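Local coordinates for protein GNA33 (Neisseria gonorrhoeae FA 1090, PDB 2G5D) that probably cleaves the beta-1,4 bond between N-acetylmuramic acid and N-acetylglucosamine in peptidoglycan, as a lytic transglycosylase that leaves a 1,6-anhydro end on the muramic acid, at residues 138-143 / 256-261; 208-213 / 222-227; 214-219 / 312-317; 233-238 / 300-305. One frame throughout, in Å; residues are numbered along the deposited sequence.

Interaction 1 (138-143 / 256-261); sequences FPIYGI and IRIGYA
I140 and I258 both hold CG2 anti to the backbone N and CG1 anti to the carbonyl carbon (chi1 of I140 -72°). With CB of each residue pointing at the other segment, this sends both CG2 methyls into the gap, where I140 CG2 lies 4.0 Å from I258 CG2. The contact joins two strands of the MltA-specific insert domain, 138-141 and 255-263. They are not hydrogen-bonded neighbours here. Strand 313-317 pairs antiparallel with 255-263, and it also bonds through F315 to the backbone of Y141, so it bridges the two. The touching parts of 138-143 and 256-261 run in similar directions, 26° apart, with the CA atoms of I140 and I258 8.9 Å from each other. Side chains alone therefore close the distance, and the contact is purely apolar.

The I140 and I258 pair is buried. F315 packs on both isoleucines, and M240 of helix 234-243 also touches both, so the two methyls meet inside a small hydrophobic core between strands and helix.

The second pair lies further along, where 138-143 has left its strand. The backbones are closer there, with 7.2 Å between the CA atoms of I143 and A261. CD1 of I143 is anti to CA (chi2 157°), which carries the end methyl forward. A261 points its one methyl at it, and this site is only partly buried. I143 CD1 stops 3.8 Å from A261 CB, and I143 CG1 follows at 4.1 Å from the same methyl.

Interaction 2 (208-213 / 222-227); sequences LPYHTR and DGKAPI
K224 lays the end of its side chain beside the ring edge of H211 and past the hydroxyl of Y210. Its ammonium nitrogen does the main work. K224 NZ donates a hydrogen bond to H211 NE2 at 2.9 Å, coming in at the ring edge but tilted 17° out of the imidazole plane. The neighbouring ring carbon is also close, with H211 CD2 3.5 Å from K224 NZ.

K224 starts with CG between its backbone N and carbonyl carbon (chi1 64°), and the chain then runs extended to NZ. It bridges a wide gap, since the CA atoms of K224 and H211 are 12.0 Å apart. Y210 meets K224 from the opposite direction. Its OH lies 3.7 Å from K224 CE, so it borders the methylene next to the ammonium group. H211 CD2 also sits over one face of the Y210 ring, 3.8 Å above its plane and toward the rim.

D146, outside both segments, ties the group together by a salt bridge with K224 NZ and a hydrogen bond with Y210 OH. The contact thus links the loop just after strand 206-209 to the loop before strand 227-231, within the insert domain. Because H211 NE2 accepts from K224, that nitrogen carries no proton in this bond. The nearby ammonium charge would be expected to disfavour a protonated imidazole, while D146 probably offsets the lysine charge.

Interaction 3 (214-219 / 312-317); sequences NQINGG and YIFFRE
I216 of helix 213-217 lies over one face of the Y312 ring. CG1 is anti to the carbonyl carbon (chi1 -62°) with CD1 anti to CA, and CG2 is anti to the backbone N, which puts the two methyls over different parts of the ring. CD1 makes a CH-pi contact, 3.8 Å from the Y312 ring centroid and 22° off the ring normal. CG2 sits over the phenol end, with I216 CG2 3.4 Å from Y312 CZ.

Y312 holds CG anti to its backbone N (chi1 -157°), which turns the ring toward the helix. F314 adds a looser apolar contact, its CZ 4.1 Å from I216 CD1.

N217 approaches the edge of the Y312 ring, its amide plane steep to the ring, with ND2 4.2 Å from Y312 CE1. A water bridges the polar ends: it lies 2.5 Å from Y312 OH and accepts a weak hydrogen bond from N217 ND2. H241 stacks edge-to-face with Y312.

The helix ends in a Schellman motif, with G219 at positive phi, G219 N bonded to I216 O and G218 N to N214 O. In the MltA insert domain, this packs a helix end against the residue leading into strand 313-317.

Interaction 4 (233-238 / 300-305); sequences DPVELF and QRLAEV
Apolar packing makes the contact between P234 and L302, the first residues of helices 234-243 and 302-306. The two side chains cross at about a right angle. P234 offers the CG corner of its ring, and L302 meets it with both methyls: P234 CG is 4.0 Å from L302 CD1 and 4.2 Å from L302 CD2. V235 joins more loosely, its CG2 4.4 Å from L302 CD2. Each partner has further apolar cover, from F138 on P234, I291 on V235 and M295 on L302.

Polar contacts lie within one segment or reach outside the pair. D233 is the N-cap of helix 234-243. Its CG is anti to the backbone N (chi1 -175°), and OD2 accepts from E236 N at 2.7 Å with an N-H...O angle of 167°, through its anti lone pair. The other oxygen of D233 forms a salt bridge with R296, which ties this cap to helix 288-297.

R301 NH1 meets E304 OE1 at 2.7 Å in a salt bridge. The carboxylate oxygen lies at the edge of the guanidinium, close to its plane, and is approached from its syn side. The other oxygen of E304 accepts from the hydroxyls of Y274 and Y280, which fixes the carboxylate at both ends.

This is helix-to-helix packing near two N-terminal ends, one carrying an Asp N-cap, in the helical part of the MltA insert domain.

Overall arrangement
From the N terminus, strand 138-141 comes first, and interaction 1 closes the long loop from it to strand 255-263. Interaction 2 lies wholly within that loop and closes the short excursion from strand 206-209 through helix 213-217. Interaction 3 reaches from that helix to strand 313-317, so it crosses both interactions 1 and 2. Interaction 4 pairs helices 234-243 and 302-306 within the span of interaction 3, and it also crosses interaction 1. Backbone bonds of G259 with R316 and of A261 with F314 join interactions 1 and 3. L237 packs on I140, linking interactions 1 and 4. All four contacts lie in the MltA insert domain and tie its strands, helices and loops together.

Interaction 1 (138-143 / 256-261)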
loop_
_atom_site.group_PDB
_atom_site.type_symbol
_atom_site.label_atom_id
_atom_site.label_comp_id
_atom_site.label_asym_id
_atom_site.label_seq_id
_atom_site.Cartn_x
_atom_site.Cartn_y
_atom_site.Cartn_z
ATOM N N PHE A 138 5.678 -18.710 15.246
ATOM C CA PHE A 138 5.895 -18.476 13.806
ATOM C C PHE A 138 6.759 -17.260 13.538
ATOM O O PHE A 138 6.292 -16.127 13.666
ATOM C CB PHE A 138 4.559 -18.380 13.051
ATOM C CG PHE A 138 3.719 -19.627 13.165
ATOM C CD1 PHE A 138 2.841 -19.800 14.238
ATOM C CD2 PHE A 138 3.832 -20.646 12.222
ATOM C CE1 PHE A 138 2.076 -20.971 14.362
ATOM C CE2 PHE A 138 3.073 -21.816 12.334
ATOM C CZ PHE A 138 2.187 -21.977 13.406
ATOM N N PRO A 139 8.021 -17.490 13.137
ATOM C CA PRO A 139 8.985 -16.401 12.941
ATOM C C PRO A 139 8.617 -15.420 11.810
ATOM O O PRO A 139 8.160 -15.843 10.743
ATOM C CB PRO A 139 10.281 -17.150 12.595
ATOM C CG PRO A 139 9.826 -18.444 12.034
ATOM C CD PRO A 139 8.607 -18.802 12.811
ATOM N N ILE A 140 8.800 -14.123 12.067
ATOM C CA ILE A 140 8.734 -13.082 11.031
ATOM C C ILE A 140 10.172 -12.787 10.678
ATOM O O ILE A 140 10.954 -12.386 11.541
ATOM C CB ILE A 140 8.043 -11.755 11.515
ATOM C CG1 ILE A 140 6.529 -11.912 11.699
ATOM C CG2 ILE A 140 8.282 -10.581 10.499
ATOM C CD1 ILE A 140 6.077 -12.949 12.669
ATOM N N TYR A 141 10.524 -12.997 9.415
ATOM C CA TYR A 141 11.889 -12.800 8.957
ATOM C C TYR A 141 12.111 -11.436 8.312
ATOM O O TYR A 141 11.257 -10.933 7.577
ATOM C CB TYR A 141 12.279 -13.867 7.932
ATOM C CG TYR A 141 12.238 -15.288 8.417
ATOM C CD1 TYR A 141 11.162 -16.105 8.099
ATOM C CD2 TYR A 141 13.306 -15.840 9.139
ATOM C CE1 TYR A 141 11.116 -17.424 8.517
ATOM C CE2 TYR A 141 13.282 -17.170 9.556
ATOM C CZ TYR A 141 12.187 -17.955 9.242
ATOM O OH TYR A 141 12.128 -19.258 9.651
ATOM N N GLY A 142 13.274 -10.857 8.589
ATOM C CA GLY A 142 13.781 -9.734 7.824
ATOM C C GLY A 142 14.544 -10.240 6.621
ATOM O O GLY A 142 14.521 -11.439 6.329
ATOM N N ILE A 143 15.210 -9.334 5.911
ATOM C CA ILE A 143 16.027 -9.708 4.753
ATOM C C ILE A 143 17.120 -10.734 5.128
ATOM O O ILE A 143 17.983 -10.453 5.967
ATOM C CB ILE A 143 16.627 -8.464 4.039
ATOM C CG1 ILE A 143 15.506 -7.608 3.438
ATOM C CG2 ILE A 143 17.625 -8.887 2.953
ATOM C CD1 ILE A 143 15.885 -6.153 3.207
ATOM N N ILE A 256 4.892 -4.362 18.455
ATOM C CA ILE A 256 6.125 -4.456 17.676
ATOM C C ILE A 256 5.752 -4.154 16.219
ATOM O O ILE A 256 4.984 -4.889 15.592
ATOM C CB ILE A 256 6.809 -5.847 17.815
ATOM C CG1 ILE A 256 7.345 -6.037 19.239
ATOM C CG2 ILE A 256 7.945 -5.993 16.819
ATOM C CD1 ILE A 256 7.625 -7.485 19.625
ATOM N N ARG A 257 6.284 -3.049 15.706
ATOM C CA ARG A 257 5.894 -2.524 14.405
ATOM C C ARG A 257 6.765 -3.122 13.303
ATOM O O ARG A 257 7.992 -3.083 13.370
ATOM C CB ARG A 257 5.956 -0.997 14.402
ATOM C CG ARG A 257 5.216 -0.339 15.582
ATOM C CD ARG A 257 4.808 1.110 15.282
ATOM N NE ARG A 257 4.002 1.194 14.059
ATOM C CZ ARG A 257 4.365 1.834 12.946
ATOM N NH1 ARG A 257 5.524 2.487 12.882
ATOM N NH2 ARG A 257 3.555 1.823 11.891
ATOM N N ILE A 258 6.102 -3.698 12.306
ATOM C CA ILE A 258 6.751 -4.455 11.248
ATOM C C ILE A 258 6.372 -3.842 9.889
ATOM O O ILE A 258 5.187 -3.706 9.559
ATOM C CB ILE A 258 6.361 -5.981 11.341
ATOM C CG1 ILE A 258 6.713 -6.573 12.714
ATOM C CG2 ILE A 258 7.043 -6.800 10.284
ATOM C CD1 ILE A 258 8.193 -6.432 13.104
ATOM N N GLY A 259 7.384 -3.454 9.119
ATOM C CA GLY A 259 7.166 -2.818 7.822
ATOM C C GLY A 259 7.762 -3.621 6.684
ATOM O O GLY A 259 8.666 -4.420 6.899
ATOM N N TYR A 260 7.241 -3.410 5.477
ATOM C CA TYR A 260 7.800 -3.984 4.261
ATOM C C TYR A 260 9.268 -3.591 4.039
ATOM O O TYR A 260 9.617 -2.417 4.110
ATOM C CB TYR A 260 6.959 -3.534 3.054
ATOM C CG TYR A 260 7.462 -4.035 1.729
ATOM C CD1 TYR A 260 7.064 -5.274 1.231
ATOM C CD2 TYR A 260 8.351 -3.274 0.972
ATOM C CE1 TYR A 260 7.530 -5.736 0.008
ATOM C CE2 TYR A 260 8.826 -3.726 -0.243
ATOM C CZ TYR A 260 8.411 -4.951 -0.724
ATOM O OH TYR A 260 8.884 -5.384 -1.934
ATOM N N ALA A 261 10.115 -4.576 3.746
ATOM C CA ALA A 261 11.509 -4.298 3.371
ATOM C C ALA A 261 11.776 -4.731 1.928
ATOM O O ALA A 261 12.259 -3.935 1.115
ATOM C CB ALA A 261 12.482 -4.979 4.335
#

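Interaction 2 (208-213 / 222-227)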
loop_
_atom_site.group_PDB
_atom_site.type_symbol
_atom_site.label_atom_id
_atom_site.label_comp_id
_atom_site.label_asym_id
_atom_site.label_seq_id
_atom_site.Cartn_x
_atom_site.Cartn_y
_atom_site.Cartn_z
ATOM N N LEU A 208 20.740 -18.475 -8.298
ATOM C CA LEU A 208 19.455 -19.164 -8.408
ATOM C C LEU A 208 18.346 -18.331 -7.777
ATOM O O LEU A 208 18.610 -17.598 -6.820
ATOM C CB LEU A 208 19.513 -20.509 -7.679
ATOM C CG LEU A 208 20.781 -21.361 -7.743
ATOM C CD1 LEU A 208 20.817 -22.307 -6.558
ATOM C CD2 LEU A 208 20.856 -22.117 -9.063
ATOM N N PRO A 209 17.100 -18.452 -8.294
ATOM C CA PRO A 209 15.941 -17.815 -7.654
ATOM C C PRO A 209 15.951 -18.042 -6.143
ATOM O O PRO A 209 16.366 -19.112 -5.692
ATOM C CB PRO A 209 14.753 -18.538 -8.295
ATOM C CG PRO A 209 15.236 -18.883 -9.655
ATOM C CD PRO A 209 16.713 -19.175 -9.524
ATOM N N TYR A 210 15.537 -17.038 -5.369
ATOM C CA TYR A 210 15.481 -17.188 -3.926
ATOM C C TYR A 210 14.360 -18.152 -3.523
ATOM O O TYR A 210 13.499 -18.500 -4.345
ATOM C CB TYR A 210 15.364 -15.835 -3.182
ATOM C CG TYR A 210 15.940 -15.937 -1.790
ATOM C CD1 TYR A 210 15.112 -16.045 -0.666
ATOM C CD2 TYR A 210 17.322 -16.010 -1.601
ATOM C CE1 TYR A 210 15.655 -16.192 0.613
ATOM C CE2 TYR A 210 17.869 -16.151 -0.344
ATOM C CZ TYR A 210 17.031 -16.241 0.762
ATOM O OH TYR A 210 17.593 -16.396 2.006
ATOM N N HIS A 211 14.404 -18.601 -2.271
ATOM C CA HIS A 211 13.449 -19.562 -1.717
ATOM C C HIS A 211 11.990 -19.093 -1.830
ATOM O O HIS A 211 11.691 -17.902 -1.743
ATOM C CB HIS A 211 13.799 -19.853 -0.258
ATOM C CG HIS A 211 15.146 -20.481 -0.068
ATOM N ND1 HIS A 211 15.418 -21.783 -0.429
ATOM C CD2 HIS A 211 16.290 -19.995 0.472
ATOM C CE1 HIS A 211 16.671 -22.069 -0.131
ATOM N NE2 HIS A 211 17.224 -21.001 0.416
ATOM N N THR A 212 11.098 -20.060 -2.039
ATOM C CA THR A 212 9.662 -19.823 -2.182
ATOM C C THR A 212 9.021 -19.923 -0.809
ATOM O O THR A 212 9.643 -20.449 0.119
ATOM C CB THR A 212 9.009 -20.885 -3.092
ATOM O OG1 THR A 212 9.320 -22.187 -2.585
ATOM C CG2 THR A 212 9.494 -20.773 -4.528
ATOM N N ARG A 213 7.786 -19.425 -0.685
ATOM C CA ARG A 213 7.031 -19.506 0.577
ATOM C C ARG A 213 7.000 -20.918 1.157
ATOM O O ARG A 213 7.236 -21.097 2.345
ATOM C CB ARG A 213 5.595 -19.000 0.413
ATOM C CG ARG A 213 4.785 -19.032 1.703
ATOM C CD ARG A 213 3.416 -18.423 1.528
ATOM N NE ARG A 213 3.477 -16.990 1.264
ATOM C CZ ARG A 213 3.556 -16.032 2.195
ATOM N NH1 ARG A 213 3.568 -16.317 3.496
ATOM N NH2 ARG A 213 3.604 -14.772 1.809
ATOM N N ASP A 222 16.256 -21.358 8.282
ATOM C CA ASP A 222 16.847 -21.660 9.577
ATOM C C ASP A 222 18.329 -21.324 9.599
ATOM O O ASP A 222 19.120 -21.900 8.845
ATOM C CB ASP A 222 16.636 -23.127 9.955
ATOM C CG ASP A 222 15.234 -23.409 10.467
ATOM O OD1 ASP A 222 14.478 -22.447 10.728
ATOM O OD2 ASP A 222 14.889 -24.602 10.615
ATOM N N GLY A 223 18.679 -20.364 10.456
ATOM C CA GLY A 223 20.066 -19.972 10.694
ATOM C C GLY A 223 20.643 -18.898 9.785
ATOM O O GLY A 223 21.818 -18.564 9.909
ATOM N N LYS A 224 19.840 -18.347 8.874
ATOM C CA LYS A 224 20.380 -17.417 7.870
ATOM C C LYS A 224 19.491 -16.201 7.562
ATOM O O LYS A 224 19.574 -15.614 6.477
ATOM C CB LYS A 224 20.758 -18.162 6.578
ATOM C CG LYS A 224 19.588 -18.813 5.839
ATOM C CD LYS A 224 20.027 -19.332 4.492
ATOM C CE LYS A 224 18.834 -19.517 3.576
ATOM N NZ LYS A 224 19.255 -20.158 2.299
ATOM N N ALA A 225 18.642 -15.832 8.516
ATOM C CA ALA A 225 17.819 -14.634 8.396
ATOM C C ALA A 225 17.480 -14.094 9.780
ATOM O O ALA A 225 17.189 -14.875 10.691
ATOM C CB ALA A 225 16.547 -14.926 7.611
ATOM N N PRO A 226 17.525 -12.754 9.947
ATOM C CA PRO A 226 17.072 -12.157 11.211
ATOM C C PRO A 226 15.580 -12.409 11.417
ATOM O O PRO A 226 14.810 -12.369 10.453
ATOM C CB PRO A 226 17.347 -10.661 11.023
ATOM C CG PRO A 226 17.434 -10.456 9.560
ATOM C CD PRO A 226 17.982 -11.733 8.987
ATOM N N ILE A 227 15.200 -12.718 12.653
ATOM C CA ILE A 227 13.801 -12.890 13.033
ATOM C C ILE A 227 13.360 -11.673 13.861
ATOM O O ILE A 227 13.996 -11.321 14.860
ATOM C CB ILE A 227 13.582 -14.215 13.806
ATOM C CG1 ILE A 227 13.857 -15.406 12.886
ATOM C CG2 ILE A 227 12.164 -14.307 14.363
ATOM C CD1 ILE A 227 14.467 -16.606 13.594
#

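Interaction 3 (214-219 / 312-317)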
loop_
_atom_site.group_PDB
_atom_site.type_symbol
_atom_site.label_atom_id
_atom_site.label_comp_id
_atom_site.label_asym_id
_atom_site.label_seq_id
_atom_site.Cartn_x
_atom_site.Cartn_y
_atom_site.Cartn_z
ATOM N N ASN A 214 6.715 -21.908 0.318
ATOM C CA ASN A 214 6.637 -23.296 0.783
ATOM C C ASN A 214 7.950 -23.776 1.397
ATOM O O ASN A 214 7.939 -24.480 2.403
ATOM C CB ASN A 214 6.193 -24.250 -0.337
ATOM C CG ASN A 214 6.115 -25.693 0.123
ATOM O OD1 ASN A 214 6.737 -26.581 -0.464
ATOM N ND2 ASN A 214 5.360 -25.935 1.195
ATOM N N GLN A 215 9.068 -23.388 0.788
ATOM C CA GLN A 215 10.394 -23.778 1.265
ATOM C C GLN A 215 10.765 -23.077 2.572
ATOM O O GLN A 215 11.334 -23.704 3.470
ATOM C CB GLN A 215 11.449 -23.488 0.194
ATOM C CG GLN A 215 11.268 -24.291 -1.073
ATOM C CD GLN A 215 12.247 -23.884 -2.149
ATOM O OE1 GLN A 215 12.447 -22.696 -2.405
ATOM N NE2 GLN A 215 12.883 -24.867 -2.772
ATOM N N ILE A 216 10.423 -21.791 2.666
ATOM C CA ILE A 216 10.632 -20.979 3.865
ATOM C C ILE A 216 9.751 -21.470 5.011
ATOM O O ILE A 216 10.204 -21.560 6.159
ATOM C CB ILE A 216 10.357 -19.466 3.572
ATOM C CG1 ILE A 216 11.334 -18.937 2.499
ATOM C CG2 ILE A 216 10.440 -18.634 4.838
ATOM C CD1 ILE A 216 10.897 -17.601 1.819
ATOM N N ASN A 217 8.487 -21.761 4.706
ATOM C CA ASN A 217 7.610 -22.422 5.659
ATOM C C ASN A 217 8.242 -23.702 6.200
ATOM O O ASN A 217 8.157 -24.000 7.402
ATOM C CB ASN A 217 6.276 -22.770 5.002
ATOM C CG ASN A 217 5.344 -21.583 4.882
ATOM O OD1 ASN A 217 4.282 -21.704 4.277
ATOM N ND2 ASN A 217 5.719 -20.439 5.459
ATOM N N GLY A 218 8.877 -24.457 5.299
ATOM C CA GLY A 218 9.447 -25.747 5.635
ATOM C C GLY A 218 10.765 -25.659 6.369
ATOM O O GLY A 218 11.358 -26.679 6.687
ATOM N N GLY A 219 11.231 -24.441 6.625
ATOM C CA GLY A 219 12.438 -24.222 7.422
ATOM C C GLY A 219 13.711 -23.883 6.668
ATOM O O GLY A 219 14.797 -23.971 7.235
ATOM N N TYR A 312 6.696 -14.166 -1.057
ATOM C CA TYR A 312 7.054 -14.066 0.353
ATOM C C TYR A 312 7.664 -12.713 0.598
ATOM O O TYR A 312 8.544 -12.265 -0.154
ATOM C CB TYR A 312 8.046 -15.165 0.753
ATOM C CG TYR A 312 8.057 -15.494 2.224
ATOM C CD1 TYR A 312 7.200 -16.477 2.744
ATOM C CD2 TYR A 312 8.925 -14.847 3.091
ATOM C CE1 TYR A 312 7.198 -16.788 4.088
ATOM C CE2 TYR A 312 8.943 -15.153 4.448
ATOM C CZ TYR A 312 8.076 -16.127 4.938
ATOM O OH TYR A 312 8.095 -16.454 6.279
ATOM N N ILE A 313 7.178 -12.053 1.635
ATOM C CA ILE A 313 7.599 -10.694 1.926
ATOM C C ILE A 313 8.540 -10.721 3.116
ATOM O O ILE A 313 8.311 -11.444 4.092
ATOM C CB ILE A 313 6.379 -9.730 2.108
ATOM C CG1 ILE A 313 5.771 -9.386 0.748
ATOM C CG2 ILE A 313 6.785 -8.405 2.743
ATOM C CD1 ILE A 313 4.781 -10.385 0.236
ATOM N N PHE A 314 9.630 -9.981 2.996
ATOM C CA PHE A 314 10.554 -9.757 4.098
ATOM C C PHE A 314 10.314 -8.374 4.706
ATOM O O PHE A 314 9.908 -7.443 4.024
ATOM C CB PHE A 314 12.006 -9.969 3.642
ATOM C CG PHE A 314 12.243 -11.335 3.064
ATOM C CD1 PHE A 314 12.341 -11.515 1.686
ATOM C CD2 PHE A 314 12.298 -12.457 3.896
ATOM C CE1 PHE A 314 12.541 -12.772 1.146
ATOM C CE2 PHE A 314 12.492 -13.737 3.361
ATOM C CZ PHE A 314 12.605 -13.894 1.986
ATOM N N PHE A 315 10.523 -8.279 6.010
ATOM C CA PHE A 315 10.137 -7.108 6.769
ATOM C C PHE A 315 11.329 -6.446 7.454
ATOM O O PHE A 315 12.446 -6.962 7.418
ATOM C CB PHE A 315 9.067 -7.487 7.805
ATOM C CG PHE A 315 7.752 -7.932 7.206
ATOM C CD1 PHE A 315 7.466 -9.289 7.060
ATOM C CD2 PHE A 315 6.786 -6.992 6.815
ATOM C CE1 PHE A 315 6.248 -9.711 6.518
ATOM C CE2 PHE A 315 5.559 -7.408 6.279
ATOM C CZ PHE A 315 5.302 -8.764 6.118
ATOM N N ARG A 316 11.074 -5.282 8.051
ATOM C CA ARG A 316 12.063 -4.561 8.836
ATOM C C ARG A 316 11.416 -3.990 10.101
ATOM O O ARG A 316 10.232 -3.653 10.107
ATOM C CB ARG A 316 12.720 -3.455 8.001
ATOM C CG ARG A 316 11.747 -2.439 7.396
ATOM C CD ARG A 316 12.461 -1.377 6.560
ATOM N NE ARG A 316 11.709 -0.118 6.513
ATOM C CZ ARG A 316 11.274 0.477 5.400
ATOM N NH1 ARG A 316 11.504 -0.062 4.203
ATOM N NH2 ARG A 316 10.601 1.618 5.484
ATOM N N GLU A 317 12.204 -3.896 11.167
ATOM C CA GLU A 317 11.757 -3.369 12.460
ATOM C C GLU A 317 11.637 -1.854 12.384
ATOM O O GLU A 317 12.620 -1.167 12.098
ATOM C CB GLU A 317 12.746 -3.741 13.579
ATOM C CG GLU A 317 13.848 -4.763 13.209
ATOM C CD GLU A 317 14.778 -4.290 12.071
ATOM O OE1 GLU A 317 15.110 -5.118 11.186
ATOM O OE2 GLU A 317 15.159 -3.091 12.055
HETATM O O HOH W 1 7.143 -18.657 6.970
#

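Interaction 4 (233-238 / 300-305)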
loop_
_atom_site.group_PDB
_atom_site.type_symbol
_atom_site.label_atom_id
_atom_site.label_comp_id
_atom_site.label_asym_id
_atom_site.label_seq_id
_atom_site.Cartn_x
_atom_site.Cartn_y
_atom_site.Cartn_z
ATOM N N ASP A 233 -0.567 -17.083 15.102
ATOM C CA ASP A 233 -1.338 -17.733 14.052
ATOM C C ASP A 233 -0.669 -17.544 12.684
ATOM O O ASP A 233 -0.393 -16.410 12.303
ATOM C CB ASP A 233 -2.758 -17.149 14.026
ATOM C CG ASP A 233 -3.664 -17.857 13.045
ATOM O OD1 ASP A 233 -4.240 -18.896 13.417
ATOM O OD2 ASP A 233 -3.810 -17.382 11.898
ATOM N N PRO A 234 -0.433 -18.653 11.932
ATOM C CA PRO A 234 0.243 -18.634 10.610
ATOM C C PRO A 234 -0.612 -18.066 9.470
ATOM O O PRO A 234 -0.065 -17.589 8.474
ATOM C CB PRO A 234 0.486 -20.121 10.326
ATOM C CG PRO A 234 -0.648 -20.803 11.009
ATOM C CD PRO A 234 -0.833 -20.031 12.300
ATOM N N VAL A 235 -1.932 -18.174 9.588
ATOM C CA VAL A 235 -2.844 -17.590 8.595
ATOM C C VAL A 235 -2.908 -16.071 8.776
ATOM O O VAL A 235 -2.833 -15.322 7.788
ATOM C CB VAL A 235 -4.269 -18.230 8.628
ATOM C CG1 VAL A 235 -5.229 -17.503 7.667
ATOM C CG2 VAL A 235 -4.194 -19.700 8.282
ATOM N N GLU A 236 -3.013 -15.619 10.025
ATOM C CA GLU A 236 -2.890 -14.188 10.314
ATOM C C GLU A 236 -1.550 -13.638 9.840
ATOM O O GLU A 236 -1.497 -12.508 9.338
ATOM C CB GLU A 236 -3.120 -13.845 11.792
ATOM C CG GLU A 236 -4.544 -14.032 12.273
ATOM C CD GLU A 236 -4.768 -13.489 13.674
ATOM O OE1 GLU A 236 -5.139 -14.265 14.552
ATOM O OE2 GLU A 236 -4.578 -12.279 13.913
ATOM N N LEU A 237 -0.476 -14.421 9.971
ATOM C CA LEU A 237 0.829 -13.973 9.454
ATOM C C LEU A 237 0.816 -13.922 7.944
ATOM O O LEU A 237 1.427 -13.037 7.336
ATOM C CB LEU A 237 1.964 -14.897 9.873
ATOM C CG LEU A 237 3.324 -14.321 10.280
ATOM C CD1 LEU A 237 4.462 -15.324 9.960
ATOM C CD2 LEU A 237 3.632 -12.881 9.760
ATOM N N PHE A 238 0.125 -14.892 7.343
ATOM C CA PHE A 238 0.065 -15.000 5.906
ATOM C C PHE A 238 -0.550 -13.721 5.359
ATOM O O PHE A 238 -0.021 -13.125 4.422
ATOM C CB PHE A 238 -0.737 -16.240 5.479
ATOM C CG PHE A 238 -0.816 -16.417 3.986
ATOM C CD1 PHE A 238 0.102 -17.222 3.323
ATOM C CD2 PHE A 238 -1.792 -15.771 3.249
ATOM C CE1 PHE A 238 0.046 -17.387 1.945
ATOM C CE2 PHE A 238 -1.853 -15.918 1.868
ATOM C CZ PHE A 238 -0.933 -16.730 1.218
ATOM N N GLN A 300 -4.045 -30.643 8.731
ATOM C CA GLN A 300 -3.515 -31.475 7.637
ATOM C C GLN A 300 -3.455 -30.770 6.261
ATOM O O GLN A 300 -2.868 -31.303 5.307
ATOM C CB GLN A 300 -4.306 -32.799 7.553
ATOM C CG GLN A 300 -5.585 -32.777 6.689
ATOM C CD GLN A 300 -6.788 -32.133 7.359
ATOM O OE1 GLN A 300 -6.744 -31.750 8.526
ATOM N NE2 GLN A 300 -7.874 -32.015 6.614
ATOM N N ARG A 301 -4.060 -29.584 6.164
ATOM C CA ARG A 301 -4.081 -28.828 4.915
ATOM C C ARG A 301 -3.316 -27.499 4.937
ATOM O O ARG A 301 -3.264 -26.815 3.913
ATOM C CB ARG A 301 -5.520 -28.597 4.441
ATOM C CG ARG A 301 -6.268 -29.880 4.139
ATOM C CD ARG A 301 -6.232 -30.292 2.669
ATOM N NE ARG A 301 -6.758 -31.650 2.485
ATOM C CZ ARG A 301 -6.133 -32.622 1.817
ATOM N NH1 ARG A 301 -4.959 -32.388 1.243
ATOM N NH2 ARG A 301 -6.685 -33.828 1.712
ATOM N N LEU A 302 -2.727 -27.160 6.091
ATOM C CA LEU A 302 -2.055 -25.867 6.326
ATOM C C LEU A 302 -0.883 -25.620 5.388
ATOM O O LEU A 302 -0.814 -24.565 4.714
ATOM C CB LEU A 302 -1.534 -25.807 7.770
ATOM C CG LEU A 302 -1.426 -24.514 8.600
ATOM C CD1 LEU A 302 -0.104 -24.466 9.375
ATOM C CD2 LEU A 302 -1.630 -23.252 7.793
ATOM N N ALA A 303 0.055 -26.573 5.369
ATOM C CA ALA A 303 1.263 -26.467 4.536
ATOM C C ALA A 303 0.908 -26.343 3.052
ATOM O O ALA A 303 1.351 -25.409 2.370
ATOM C CB ALA A 303 2.190 -27.656 4.784
ATOM N N GLU A 304 0.081 -27.268 2.573
ATOM C CA GLU A 304 -0.390 -27.300 1.191
ATOM C C GLU A 304 -0.950 -25.963 0.687
ATOM O O GLU A 304 -0.590 -25.493 -0.394
ATOM C CB GLU A 304 -1.479 -28.364 1.093
ATOM C CG GLU A 304 -2.142 -28.513 -0.256
ATOM C CD GLU A 304 -3.484 -29.209 -0.141
ATOM O OE1 GLU A 304 -3.626 -30.093 0.729
ATOM O OE2 GLU A 304 -4.398 -28.863 -0.909
ATOM N N VAL A 305 -1.858 -25.380 1.463
ATOM C CA VAL A 305 -2.610 -24.212 1.047
ATOM C C VAL A 305 -1.715 -22.976 1.075
ATOM O O VAL A 305 -1.656 -22.238 0.081
ATOM C CB VAL A 305 -3.889 -24.008 1.907
ATOM C CG1 VAL A 305 -4.496 -22.624 1.671
ATOM C CG2 VAL A 305 -4.915 -25.078 1.584
#